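Local coordinates for protein Trypsin/chymotrypsin inhibitor (Alocasia macrorrhizos, PDB 5YCZ) that inhibits the serine proteases trypsin and alpha-chymotrypsin, as a homodimeric Kunitz-type inhibitor of the beta-trefoil fold, at residues Asn10-Gly15 with Asp66-Gly71; Leu41-Ala46 with Gly97-Gly102; Leu56-Glu61 with Leu74-Pro79; Ser114-Arg119 with Tyr131-Cys136. All blocks are in the same frame, centred on the assembly; numbering follows the deposited sequence.

The four contacts lie in one beta-trefoil domain. Contact 3 pairs strands 55-60 and 74-77 of a four-stranded sheet, while contact 4 pairs strands 116-120 and 131-135, a hairpin at one side of a six-stranded sheet. Their centres are 11 Å apart, and Leu74 N probably hydrogen-bonds to Phe116 O where they meet. Contact 1 joins the loops before strands 18-22 and 74-77 and touches both. Contact 2 lies across the chain's centre from contact 1, about 22 Å between centres. In sequence, contact 3 falls wholly between the segments of contact 2, and contact 4 follows. Contacts 3 and 4 are local strand pairs; contacts 1 and 2 each span 51 residues, and together they close one compact body.

Contact 1: residues Asn10-Gly15 with Asp66-Gly71; sequences NELQRG and DTVQEG
Leu12 and Arg14 hold the 66-71 loop by their backbones on the two sides of Gln13, which bridges with Thr67: Leu12 O accepts Val68 N at 3.0 Å and Arg14 N donates a hydrogen bond to Asp66 O at 3.1 Å. Beside this pairing, Leu12 CB meets Val68 CB at 3.9 Å, both residues buried, as suits aliphatic groups. The contact joins the loop before strand 18-22 to the one between strands 55-60 and 74-77, where Val68 packs on Phe58 and Pro60. Glu11 slants over Thr67. Its CG is anti to the carbonyl carbon (chi1 -59°), and OE1 reaches the methyl CG2 of Thr67 at 3.2 Å. Arg14 has CG anti to the backbone N (chi1 159°) and then bends at chi3. Its NE and Asp66 OD2, 3.8 Å apart, form a long salt bridge that rests on charge alone, the guanidinium and carboxylate planes being 70° apart; the firmer partner of the guanidinium is Asp65 O, bonded to NH2. Gln13 turns its CB away, yet its NE2 binds a water at 2.6 Å that also donates to Asp66 O. The chemistry implies a junction fixed in register by peptide groups, to which the Arg14-Asp66 attraction probably adds a weakly directional term.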
loop_
_atom_site.group_PDB
_atom_site.type_symbol
_atom_site.label_atom_id
_atom_site.label_comp_id
_atom_site.label_asym_id
_atom_site.label_seq_id
_atom_site.Cartn_x
_atom_site.Cartn_y
_atom_site.Cartn_z
ATOM N N ASN A 10 -18.813 -11.825 7.586
ATOM C CA ASN A 10 -18.933 -10.693 6.671
ATOM C C ASN A 10 -18.123 -10.935 5.405
ATOM O O ASN A 10 -17.191 -11.739 5.374
ATOM C CB ASN A 10 -18.439 -9.401 7.323
ATOM C CG ASN A 10 -19.311 -8.945 8.464
ATOM O OD1 ASN A 10 -19.674 -9.732 9.344
ATOM N ND2 ASN A 10 -19.649 -7.651 8.465
ATOM N N GLU A 11 -18.471 -10.204 4.353
ATOM C CA GLU A 11 -17.742 -10.338 3.105
ATOM C C GLU A 11 -16.374 -9.659 3.211
ATOM O O GLU A 11 -16.037 -9.021 4.215
ATOM C CB GLU A 11 -18.548 -9.747 1.951
ATOM C CG GLU A 11 -19.908 -10.386 1.762
ATOM C CD GLU A 11 -20.666 -9.782 0.599
ATOM O OE1 GLU A 11 -20.762 -8.533 0.533
ATOM O OE2 GLU A 11 -21.163 -10.556 -0.249
ATOM N N LEU A 12 -15.582 -9.808 2.144
ATOM C CA LEU A 12 -14.229 -9.256 2.064
ATOM C C LEU A 12 -14.305 -7.951 1.293
ATOM O O LEU A 12 -14.347 -7.947 0.062
ATOM C CB LEU A 12 -13.267 -10.227 1.385
ATOM C CG LEU A 12 -12.199 -10.851 2.282
ATOM C CD1 LEU A 12 -12.861 -11.540 3.466
ATOM C CD2 LEU A 12 -11.302 -11.820 1.528
ATOM N N GLN A 13 -14.325 -6.842 2.010
ATOM C CA GLN A 13 -14.471 -5.568 1.331
ATOM C C GLN A 13 -13.200 -5.247 0.558
ATOM O O GLN A 13 -12.098 -5.617 0.957
ATOM C CB GLN A 13 -14.793 -4.466 2.337
ATOM C CG GLN A 13 -15.461 -3.249 1.731
ATOM C CD GLN A 13 -16.925 -3.130 2.129
ATOM O OE1 GLN A 13 -17.323 -3.582 3.208
ATOM N NE2 GLN A 13 -17.731 -2.509 1.263
ATOM N N ARG A 14 -13.366 -4.587 -0.579
ATOM C CA ARG A 14 -12.212 -4.167 -1.353
ATOM C C ARG A 14 -11.483 -3.054 -0.613
ATOM O O ARG A 14 -12.100 -2.078 -0.171
ATOM C CB ARG A 14 -12.641 -3.692 -2.736
ATOM C CG ARG A 14 -11.620 -2.796 -3.398
ATOM C CD ARG A 14 -12.210 -2.076 -4.592
ATOM N NE ARG A 14 -12.573 -3.015 -5.643
ATOM C CZ ARG A 14 -11.874 -3.191 -6.763
ATOM N NH1 ARG A 14 -10.758 -2.492 -6.982
ATOM N NH2 ARG A 14 -12.291 -4.075 -7.663
ATOM N N GLY A 15 -10.166 -3.214 -0.456
ATOM C CA GLY A 15 -9.325 -2.195 0.115
ATOM C C GLY A 15 -9.232 -2.198 1.624
ATOM O O GLY A 15 -8.272 -1.638 2.161
ATOM N N ASP A 66 -16.986 -5.015 -5.442
ATOM C CA ASP A 66 -16.468 -4.329 -4.272
ATOM C C ASP A 66 -16.382 -5.279 -3.096
ATOM O O ASP A 66 -16.085 -4.854 -1.974
ATOM C CB ASP A 66 -17.320 -3.100 -3.954
ATOM C CG ASP A 66 -17.148 -2.010 -4.992
ATOM O OD1 ASP A 66 -18.127 -1.719 -5.731
ATOM O OD2 ASP A 66 -16.009 -1.478 -5.089
ATOM N N THR A 67 -16.661 -6.550 -3.337
ATOM C CA THR A 67 -16.307 -7.648 -2.462
ATOM C C THR A 67 -15.391 -8.567 -3.253
ATOM O O THR A 67 -15.341 -8.501 -4.486
ATOM C CB THR A 67 -17.556 -8.403 -1.986
ATOM O OG1 THR A 67 -18.076 -9.192 -3.062
ATOM C CG2 THR A 67 -18.635 -7.436 -1.542
ATOM N N VAL A 68 -14.652 -9.419 -2.558
ATOM C CA VAL A 68 -13.805 -10.389 -3.241
ATOM C C VAL A 68 -14.619 -11.644 -3.522
ATOM O O VAL A 68 -15.260 -12.195 -2.620
ATOM C CB VAL A 68 -12.552 -10.711 -2.418
ATOM C CG1 VAL A 68 -12.040 -12.112 -2.749
ATOM C CG2 VAL A 68 -11.487 -9.704 -2.732
ATOM N N GLN A 69 -14.598 -12.096 -4.771
ATOM C CA GLN A 69 -15.307 -13.302 -5.171
ATOM C C GLN A 69 -14.350 -14.484 -5.257
ATOM O O GLN A 69 -13.228 -14.360 -5.752
ATOM C CB GLN A 69 -16.002 -13.107 -6.521
ATOM C CG GLN A 69 -17.101 -12.047 -6.535
ATOM C CD GLN A 69 -18.280 -12.436 -5.678
ATOM O OE1 GLN A 69 -18.936 -13.449 -5.923
ATOM N NE2 GLN A 69 -18.548 -11.638 -4.651
ATOM N N GLU A 70 -14.811 -15.626 -4.772
ATOM C CA GLU A 70 -14.095 -16.875 -4.946
ATOM C C GLU A 70 -13.784 -17.142 -6.415
ATOM O O GLU A 70 -14.631 -16.967 -7.292
ATOM C CB GLU A 70 -14.954 -18.000 -4.401
ATOM C CG GLU A 70 -14.252 -18.973 -3.548
ATOM C CD GLU A 70 -15.236 -19.654 -2.660
ATOM O OE1 GLU A 70 -16.269 -19.008 -2.375
ATOM O OE2 GLU A 70 -14.991 -20.814 -2.259
ATOM N N GLY A 71 -12.561 -17.582 -6.677
ATOM C CA GLY A 71 -12.150 -17.928 -8.014
ATOM C C GLY A 71 -11.864 -16.767 -8.947
ATOM O O GLY A 71 -11.282 -16.991 -10.006
HETATM O O HOH W 1 -16.474 -1.985 -0.926
#

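Contact 2: residues Leu41-Ala46 with Gly97-Gly102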
loop_
_atom_site.group_PDB
_atom_site.type_symbol
_atom_site.label_atom_id
_atom_site.label_comp_id
_atom_site.label_asym_id
_atom_site.label_seq_id
_atom_site.Cartn_x
_atom_site.Cartn_y
_atom_site.Cartn_z
ATOM N N LEU A 41 11.725 -7.062 -0.700
ATOM C CA LEU A 41 11.153 -7.968 0.280
ATOM C C LEU A 41 10.334 -9.038 -0.426
ATOM O O LEU A 41 9.762 -8.801 -1.497
ATOM C CB LEU A 41 10.273 -7.206 1.269
ATOM C CG LEU A 41 10.856 -5.880 1.762
ATOM C CD1 LEU A 41 9.931 -5.293 2.791
ATOM C CD2 LEU A 41 12.231 -6.098 2.365
ATOM N N ASN A 42 10.303 -10.229 0.174
ATOM C CA ASN A 42 9.431 -11.319 -0.237
ATOM C C ASN A 42 8.315 -11.512 0.783
ATOM O O ASN A 42 8.433 -11.128 1.949
ATOM C CB ASN A 42 10.208 -12.636 -0.385
ATOM C CG ASN A 42 11.358 -12.521 -1.323
ATOM O OD1 ASN A 42 11.225 -11.996 -2.429
ATOM N ND2 ASN A 42 12.509 -12.998 -0.895
ATOM N N VAL A 43 7.233 -12.139 0.341
ATOM C CA VAL A 43 6.158 -12.509 1.253
ATOM C C VAL A 43 6.592 -13.719 2.068
ATOM O O VAL A 43 7.060 -14.722 1.518
ATOM C CB VAL A 43 4.864 -12.770 0.475
ATOM C CG1 VAL A 43 3.686 -13.035 1.425
ATOM C CG2 VAL A 43 4.563 -11.534 -0.344
ATOM N N ALA A 44 6.458 -13.619 3.389
ATOM C CA ALA A 44 6.955 -14.630 4.314
ATOM C C ALA A 44 5.946 -14.853 5.430
ATOM O O ALA A 44 5.150 -13.971 5.750
ATOM C CB ALA A 44 8.304 -14.224 4.924
ATOM N N GLN A 45 5.988 -16.037 6.033
ATOM C CA GLN A 45 5.201 -16.299 7.232
ATOM C C GLN A 45 5.970 -15.819 8.457
ATOM O O GLN A 45 7.106 -16.255 8.691
ATOM C CB GLN A 45 4.866 -17.791 7.376
ATOM C CG GLN A 45 4.274 -18.162 8.738
ATOM C CD GLN A 45 3.771 -19.598 8.837
ATOM O OE1 GLN A 45 4.550 -20.560 8.952
ATOM N NE2 GLN A 45 2.446 -19.745 8.832
ATOM N N ALA A 46 5.335 -14.929 9.246
ATOM C CA ALA A 46 5.834 -14.451 10.540
ATOM C C ALA A 46 6.229 -15.610 11.453
ATOM O O ALA A 46 5.824 -16.752 11.212
ATOM C CB ALA A 46 4.767 -13.589 11.216
ATOM N N GLY A 97 10.349 -18.950 -7.804
ATOM C CA GLY A 97 9.382 -19.908 -7.322
ATOM C C GLY A 97 8.633 -19.522 -6.065
ATOM O O GLY A 97 7.966 -20.395 -5.489
ATOM N N PHE A 98 8.702 -18.249 -5.622
ATOM C CA PHE A 98 7.948 -17.768 -4.458
ATOM C C PHE A 98 7.330 -16.412 -4.782
ATOM O O PHE A 98 7.448 -15.908 -5.895
ATOM C CB PHE A 98 8.811 -17.713 -3.172
ATOM C CG PHE A 98 10.156 -17.022 -3.327
ATOM C CD1 PHE A 98 10.247 -15.648 -3.365
ATOM C CD2 PHE A 98 11.333 -17.753 -3.366
ATOM C CE1 PHE A 98 11.486 -15.011 -3.488
ATOM C CE2 PHE A 98 12.581 -17.115 -3.480
ATOM C CZ PHE A 98 12.653 -15.750 -3.547
ATOM N N VAL A 99 6.675 -15.803 -3.799
ATOM C CA VAL A 99 5.977 -14.530 -3.995
ATOM C C VAL A 99 6.852 -13.376 -3.521
ATOM O O VAL A 99 7.354 -13.384 -2.390
ATOM C CB VAL A 99 4.619 -14.520 -3.277
ATOM C CG1 VAL A 99 3.929 -13.194 -3.531
ATOM C CG2 VAL A 99 3.766 -15.690 -3.759
ATOM N N THR A 100 7.043 -12.383 -4.389
ATOM C CA THR A 100 7.884 -11.239 -4.066
ATOM C C THR A 100 7.066 -9.981 -4.295
ATOM O O THR A 100 5.851 -10.061 -4.497
ATOM C CB THR A 100 9.172 -11.228 -4.890
ATOM O OG1 THR A 100 10.087 -10.271 -4.340
ATOM C CG2 THR A 100 8.880 -10.862 -6.321
ATOM N N THR A 101 7.700 -8.828 -4.263
ATOM C CA THR A 101 6.961 -7.582 -4.321
ATOM C C THR A 101 7.190 -6.924 -5.670
ATOM O O THR A 101 7.744 -7.534 -6.592
ATOM C CB THR A 101 7.364 -6.690 -3.144
ATOM O OG1 THR A 101 8.784 -6.757 -2.959
ATOM C CG2 THR A 101 6.690 -7.191 -1.866
ATOM N N GLY A 102 6.772 -5.665 -5.784
ATOM C CA GLY A 102 6.894 -4.973 -7.051
ATOM C C GLY A 102 5.887 -5.458 -8.066
ATOM O O GLY A 102 6.241 -5.715 -9.224
HETATM O O HOH W 2 7.212 -15.944 -0.781
#
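Thr101 OG1 donates to Leu41 O at 2.7 Å, lying in the carbonyl plane on a lone pair. The hydroxyl can do this because chi1 of 42° sets OG1 between the backbone N and the carbonyl carbon; the beta-branched threonine offers a hydroxyl close to its own backbone, within reach of Leu41 O. Next along, Thr100 OG1 donates a hydrogen bond to Asn42 OD1 at 2.8 Å, also in the amide plane. The same OD1 sits at the edge of the Phe98 ring, 3.2 Å from CE1, where the slightly positive C-H rim suits an oxygen; amide and ring planes are turned 64° apart. Asparagine thus serves a threonine and an aromatic edge with one atom. Val43 N then bonds to Val99 O at 3.0 Å, and the two buried valines lie side by side, pointing the same way, with Val43 CG2 3.6 Å from Val99 CG1. The axes of the short strands 42-45 and 98-100 come within 4.7 Å, with their directions 119° apart. Strand 42-45 runs between strands 30-33 and 164-168 of the six-stranded sheet, with Val43 on Leu166 and Trp90, while strand 98-100 pairs with strand 91-93 and sends Phe98 onto Leu165.

Contact 3: residues Leu56-Glu61 with Leu74-Pro79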
loop_
_atom_site.group_PDB
_atom_site.type_symbol
_atom_site.label_atom_id
_atom_site.label_comp_id
_atom_site.label_asym_id
_atom_site.label_seq_id
_atom_site.Cartn_x
_atom_site.Cartn_y
_atom_site.Cartn_z
ATOM N N LEU A 56 -3.162 -7.193 5.154
ATOM C CA LEU A 56 -3.274 -7.236 3.710
ATOM C C LEU A 56 -4.555 -6.550 3.271
ATOM O O LEU A 56 -5.501 -6.388 4.046
ATOM C CB LEU A 56 -3.266 -8.679 3.202
ATOM C CG LEU A 56 -1.981 -9.442 3.492
ATOM C CD1 LEU A 56 -2.272 -10.903 3.648
ATOM C CD2 LEU A 56 -0.986 -9.218 2.369
ATOM N N ALA A 57 -4.578 -6.146 2.010
ATOM C CA ALA A 57 -5.805 -5.677 1.390
ATOM C C ALA A 57 -5.856 -6.222 -0.024
ATOM O O ALA A 57 -4.812 -6.460 -0.641
ATOM C CB ALA A 57 -5.899 -4.153 1.395
ATOM N N PHE A 58 -7.080 -6.436 -0.521
ATOM C CA PHE A 58 -7.333 -7.127 -1.779
ATOM C C PHE A 58 -8.090 -6.240 -2.753
ATOM O O PHE A 58 -8.925 -5.424 -2.363
ATOM C CB PHE A 58 -8.128 -8.389 -1.556
ATOM C CG PHE A 58 -7.569 -9.244 -0.486
ATOM C CD1 PHE A 58 -6.607 -10.194 -0.782
ATOM C CD2 PHE A 58 -7.976 -9.079 0.830
ATOM C CE1 PHE A 58 -6.073 -10.984 0.214
ATOM C CE2 PHE A 58 -7.457 -9.858 1.833
ATOM C CZ PHE A 58 -6.498 -10.816 1.534
ATOM N N PHE A 59 -7.803 -6.441 -4.040
ATOM C CA PHE A 59 -8.285 -5.566 -5.101
ATOM C C PHE A 59 -8.734 -6.437 -6.266
ATOM O O PHE A 59 -7.907 -6.849 -7.095
ATOM C CB PHE A 59 -7.201 -4.580 -5.529
ATOM C CG PHE A 59 -6.773 -3.671 -4.425
ATOM C CD1 PHE A 59 -5.799 -4.068 -3.522
ATOM C CD2 PHE A 59 -7.379 -2.431 -4.261
ATOM C CE1 PHE A 59 -5.420 -3.225 -2.469
ATOM C CE2 PHE A 59 -7.017 -1.580 -3.221
ATOM C CZ PHE A 59 -6.031 -1.972 -2.326
ATOM N N PRO A 60 -10.026 -6.753 -6.350
ATOM C CA PRO A 60 -10.505 -7.578 -7.457
ATOM C C PRO A 60 -10.194 -6.899 -8.775
ATOM O O PRO A 60 -10.334 -5.683 -8.908
ATOM C CB PRO A 60 -12.013 -7.659 -7.211
ATOM C CG PRO A 60 -12.196 -7.249 -5.804
ATOM C CD PRO A 60 -11.134 -6.266 -5.518
ATOM N N GLU A 61 -9.738 -7.689 -9.745
ATOM C CA GLU A 61 -9.440 -7.114 -11.050
ATOM C C GLU A 61 -10.687 -6.554 -11.716
ATOM O O GLU A 61 -10.569 -5.677 -12.582
ATOM C CB GLU A 61 -8.794 -8.151 -11.961
ATOM C CG GLU A 61 -7.298 -8.273 -11.796
ATOM C CD GLU A 61 -6.618 -8.815 -13.050
ATOM O OE1 GLU A 61 -5.801 -8.079 -13.644
ATOM O OE2 GLU A 61 -6.898 -9.977 -13.434
ATOM N N LEU A 74 -7.563 -11.227 -8.491
ATOM C CA LEU A 74 -7.390 -9.989 -7.750
ATOM C C LEU A 74 -5.911 -9.716 -7.554
ATOM O O LEU A 74 -5.055 -10.563 -7.819
ATOM C CB LEU A 74 -8.069 -10.063 -6.396
ATOM C CG LEU A 74 -7.734 -11.358 -5.673
ATOM C CD1 LEU A 74 -6.411 -11.240 -4.945
ATOM C CD2 LEU A 74 -8.828 -11.690 -4.678
ATOM N N TYR A 75 -5.631 -8.544 -7.005
ATOM C CA TYR A 75 -4.306 -8.181 -6.538
ATOM C C TYR A 75 -4.283 -8.164 -5.023
ATOM O O TYR A 75 -5.307 -7.955 -4.361
ATOM C CB TYR A 75 -3.899 -6.806 -7.041
ATOM C CG TYR A 75 -4.133 -6.644 -8.496
ATOM C CD1 TYR A 75 -3.476 -7.449 -9.399
ATOM C CD2 TYR A 75 -5.032 -5.699 -8.972
ATOM C CE1 TYR A 75 -3.691 -7.313 -10.753
ATOM C CE2 TYR A 75 -5.254 -5.550 -10.315
ATOM C CZ TYR A 75 -4.579 -6.359 -11.211
ATOM O OH TYR A 75 -4.782 -6.236 -12.568
ATOM N N ILE A 76 -3.088 -8.360 -4.481
ATOM C CA ILE A 76 -2.878 -8.405 -3.044
ATOM C C ILE A 76 -1.716 -7.487 -2.715
ATOM O O ILE A 76 -0.726 -7.433 -3.453
ATOM C CB ILE A 76 -2.579 -9.838 -2.546
ATOM C CG1 ILE A 76 -3.594 -10.833 -3.099
ATOM C CG2 ILE A 76 -2.551 -9.887 -1.010
ATOM C CD1 ILE A 76 -3.227 -12.300 -2.850
ATOM N N MET A 77 -1.822 -6.784 -1.584
ATOM C CA MET A 77 -0.709 -5.971 -1.124
ATOM C C MET A 77 -0.735 -5.831 0.385
ATOM O O MET A 77 -1.749 -6.103 1.031
ATOM C CB MET A 77 -0.718 -4.604 -1.816
ATOM C CG MET A 77 -1.970 -3.746 -1.630
ATOM S SD MET A 77 -1.595 -1.971 -1.657
ATOM C CE MET A 77 -0.805 -1.817 -3.252
ATOM N N PHE A 78 0.422 -5.476 0.937
ATOM C CA PHE A 78 0.509 -4.974 2.292
ATOM C C PHE A 78 0.439 -3.453 2.195
ATOM O O PHE A 78 1.423 -2.819 1.763
ATOM C CB PHE A 78 1.810 -5.402 2.957
ATOM C CG PHE A 78 1.948 -6.881 3.178
ATOM C CD1 PHE A 78 1.574 -7.454 4.385
ATOM C CD2 PHE A 78 2.513 -7.698 2.200
ATOM C CE1 PHE A 78 1.733 -8.824 4.608
ATOM C CE2 PHE A 78 2.674 -9.064 2.414
ATOM C CZ PHE A 78 2.282 -9.628 3.629
ATOM N N PRO A 79 -0.659 -2.833 2.560
ATOM C CA PRO A 79 -0.737 -1.374 2.325
ATOM C C PRO A 79 0.023 -0.588 3.382
ATOM O O PRO A 79 -0.537 0.157 4.184
ATOM C CB PRO A 79 -2.242 -1.113 2.371
ATOM C CG PRO A 79 -2.774 -2.147 3.274
ATOM C CD PRO A 79 -1.878 -3.370 3.185
#
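Leu56 lays its CD2 methyl over the centre of the Phe78 ring, 3.4 Å from the centroid and only 8° off the ring normal, a CH-pi contact between side chains that point the same way. Phe58 and Ile76, on one face of the strand pair, also run side by side, CD1 of the ring 3.9 Å from CG1, while Leu74 CD1 comes to the ring's edge. These flat and branched apolar groups suit a buried face. The other face carries Ala57, Phe59, Tyr75 and Met77. There Met77 CG lies between the backbone N and the carbonyl carbon (chi1 59°), which brings it 3.6 Å from Phe59 CE1; the sulfur stands obliquely to the ring in a Met-aromatic contact, 5.2 Å from SD to the centroid. The backbones are antiparallel, with Ala57-Met77 and Phe59-Tyr75 as hydrogen-bonded pairs. Past the last pair, Glu61 meets Tyr75 at about a right angle, carboxylate and ring planes 74° apart. The OH-OE1 distance of 2.4 Å is doubtfully short; OH also accepts a hydrogen bond from Ser106 N, OE1 forms a salt bridge with Arg115 NE, and OE2 bonds Thr73. Phe59 and Tyr75 pack on Pro81 of the second subunit. Chemically, an apolar strand pair, which includes the predicted reactive bond Leu56-Ala57, ends in a buried carboxylate that the charge of Arg115 would be expected to stabilise.

Contact 4: residues Ser114-Arg119 with Tyr131-Cys136; sequences SRFAIR and YQIEVC
The beta hairpin of strands 116-120 and 131-135 sets Phe116 opposite Val135 and Ile118 opposite Ile133 as non-hydrogen-bonded pairs. Between them Ala117 and Glu134 bond both ways, and Glu134 N reaches Ala117 O at 2.7 Å in an almost straight bond of 176°. Arg119 and Gln132 repeat the pattern, and beyond the strand Cys136 N still binds Arg115 O at 3.0 Å. Phe116 has CG anti to the carbonyl carbon (chi1 -60°), its ring crossing Ile133 obliquely with CD2 3.7 Å from CG2; it lies alongside Val135, CE2 4.2 Å from CG2. Bulky apolar residues suit this face because it turns inward in the beta-trefoil, where Phe116 and Ile133 both pack on Ile76 of strand 74-77. Ile118 puts its CG2 branch 3.6 Å from Tyr131 CB, while the tyrosine OH goes on to bond Leu5 N. The opposite face is more polar. Arg119 bends at chi3 and slants across Glu134. OE2 sits 3.3 Å from CD and 3.5 Å from NH1, a salt bridge whose flat groups are 77° apart. Arginine suits this partly exposed face, its long aliphatic stem carrying the charge out to Glu134. Small Ala117 leaves CB against Cys136 SG at 4.1 Å, and that sulfur is joined in a disulfide to Cys151.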
loop_
_atom_site.group_PDB
_atom_site.type_symbol
_atom_site.label_atom_id
_atom_site.label_comp_id
_atom_site.label_asym_id
_atom_site.label_seq_id
_atom_site.Cartn_x
_atom_site.Cartn_y
_atom_site.Cartn_z
ATOM N N SER A 114 1.071 -10.839 -11.123
ATOM C CA SER A 114 0.497 -10.315 -9.895
ATOM C C SER A 114 -0.970 -10.714 -9.712
ATOM O O SER A 114 -1.625 -10.210 -8.795
ATOM C CB SER A 114 0.646 -8.788 -9.843
ATOM O OG SER A 114 0.491 -8.205 -11.121
ATOM N N ARG A 115 -1.493 -11.615 -10.540
ATOM C CA ARG A 115 -2.894 -12.005 -10.451
ATOM C C ARG A 115 -3.033 -13.241 -9.572
ATOM O O ARG A 115 -2.507 -14.314 -9.892
ATOM C CB ARG A 115 -3.483 -12.267 -11.833
ATOM C CG ARG A 115 -3.841 -11.016 -12.605
ATOM C CD ARG A 115 -3.693 -11.284 -14.093
ATOM N NE ARG A 115 -4.188 -10.171 -14.883
ATOM C CZ ARG A 115 -4.035 -10.063 -16.200
ATOM N NH1 ARG A 115 -3.393 -11.001 -16.877
ATOM N NH2 ARG A 115 -4.507 -9.000 -16.833
ATOM N N PHE A 116 -3.764 -13.093 -8.479
ATOM C CA PHE A 116 -4.051 -14.199 -7.588
ATOM C C PHE A 116 -5.562 -14.379 -7.505
ATOM O O PHE A 116 -6.332 -13.464 -7.816
ATOM C CB PHE A 116 -3.447 -13.953 -6.196
ATOM C CG PHE A 116 -1.961 -13.790 -6.209
ATOM C CD1 PHE A 116 -1.379 -12.574 -6.568
ATOM C CD2 PHE A 116 -1.138 -14.850 -5.883
ATOM C CE1 PHE A 116 -0.003 -12.419 -6.592
ATOM C CE2 PHE A 116 0.242 -14.707 -5.906
ATOM C CZ PHE A 116 0.816 -13.487 -6.251
ATOM N N ALA A 117 -5.980 -15.581 -7.112
ATOM C CA ALA A 117 -7.369 -15.847 -6.777
ATOM C C ALA A 117 -7.422 -16.551 -5.433
ATOM O O ALA A 117 -6.448 -17.179 -5.012
ATOM C CB ALA A 117 -8.056 -16.702 -7.840
ATOM N N ILE A 118 -8.563 -16.429 -4.757
ATOM C CA ILE A 118 -8.819 -17.112 -3.494
ATOM C C ILE A 118 -9.943 -18.123 -3.676
ATOM O O ILE A 118 -10.954 -17.848 -4.333
ATOM C CB ILE A 118 -9.171 -16.122 -2.370
ATOM C CG1 ILE A 118 -8.045 -15.114 -2.188
ATOM C CG2 ILE A 118 -9.429 -16.862 -1.055
ATOM C CD1 ILE A 118 -8.529 -13.749 -1.742
ATOM N N ARG A 119 -9.774 -19.284 -3.058
ATOM C CA ARG A 119 -10.707 -20.392 -3.161
ATOM C C ARG A 119 -10.873 -21.024 -1.791
ATOM O O ARG A 119 -9.960 -20.973 -0.962
ATOM C CB ARG A 119 -10.214 -21.449 -4.166
ATOM C CG ARG A 119 -10.178 -20.960 -5.595
ATOM C CD ARG A 119 -10.304 -22.104 -6.595
ATOM N NE ARG A 119 -11.306 -21.801 -7.616
ATOM C CZ ARG A 119 -11.060 -21.086 -8.708
ATOM N NH1 ARG A 119 -9.832 -20.602 -8.920
ATOM N NH2 ARG A 119 -12.036 -20.858 -9.585
ATOM N N TYR A 131 -9.553 -20.903 3.389
ATOM C CA TYR A 131 -9.286 -20.566 2.008
ATOM C C TYR A 131 -7.839 -20.879 1.685
ATOM O O TYR A 131 -7.018 -21.175 2.559
ATOM C CB TYR A 131 -9.620 -19.101 1.722
ATOM C CG TYR A 131 -11.073 -18.752 1.981
ATOM C CD1 TYR A 131 -12.007 -18.774 0.949
ATOM C CD2 TYR A 131 -11.514 -18.403 3.260
ATOM C CE1 TYR A 131 -13.340 -18.461 1.184
ATOM C CE2 TYR A 131 -12.850 -18.092 3.504
ATOM C CZ TYR A 131 -13.754 -18.128 2.464
ATOM O OH TYR A 131 -15.067 -17.822 2.702
ATOM N N GLN A 132 -7.546 -20.849 0.397
ATOM C CA GLN A 132 -6.182 -20.861 -0.094
ATOM C C GLN A 132 -6.042 -19.764 -1.144
ATOM O O GLN A 132 -7.035 -19.191 -1.613
ATOM C CB GLN A 132 -5.818 -22.215 -0.692
ATOM C CG GLN A 132 -6.330 -23.400 0.064
ATOM C CD GLN A 132 -6.576 -24.557 -0.869
ATOM O OE1 GLN A 132 -6.838 -24.355 -2.060
ATOM N NE2 GLN A 132 -6.484 -25.778 -0.345
ATOM N N ILE A 133 -4.796 -19.471 -1.517
ATOM C CA ILE A 133 -4.488 -18.526 -2.581
ATOM C C ILE A 133 -3.906 -19.289 -3.754
ATOM O O ILE A 133 -3.040 -20.157 -3.583
ATOM C CB ILE A 133 -3.514 -17.449 -2.109
ATOM C CG1 ILE A 133 -4.110 -16.772 -0.876
ATOM C CG2 ILE A 133 -3.212 -16.483 -3.251
ATOM C CD1 ILE A 133 -3.557 -15.399 -0.622
ATOM N N GLU A 134 -4.386 -18.976 -4.941
ATOM C CA GLU A 134 -3.873 -19.579 -6.148
ATOM C C GLU A 134 -3.180 -18.507 -6.955
ATOM O O GLU A 134 -3.582 -17.344 -6.918
ATOM C CB GLU A 134 -4.992 -20.207 -6.957
ATOM C CG GLU A 134 -5.505 -21.486 -6.322
ATOM C CD GLU A 134 -5.985 -22.470 -7.357
ATOM O OE1 GLU A 134 -5.126 -23.175 -7.953
ATOM O OE2 GLU A 134 -7.216 -22.510 -7.582
ATOM N N VAL A 135 -2.121 -18.907 -7.653
ATOM C CA VAL A 135 -1.434 -18.065 -8.627
ATOM C C VAL A 135 -2.117 -18.258 -9.981
ATOM O O VAL A 135 -2.033 -19.336 -10.569
ATOM C CB VAL A 135 0.048 -18.436 -8.703
ATOM C CG1 VAL A 135 0.816 -17.406 -9.499
ATOM C CG2 VAL A 135 0.603 -18.610 -7.301
ATOM N N CYS A 136 -2.798 -17.231 -10.492
ATOM C CA CYS A 136 -3.593 -17.388 -11.718
ATOM C C CYS A 136 -3.255 -16.309 -12.737
ATOM O O CYS A 136 -3.942 -15.291 -12.834
ATOM C CB CYS A 136 -5.094 -17.374 -11.418
ATOM S SG CYS A 136 -5.684 -18.766 -10.422
#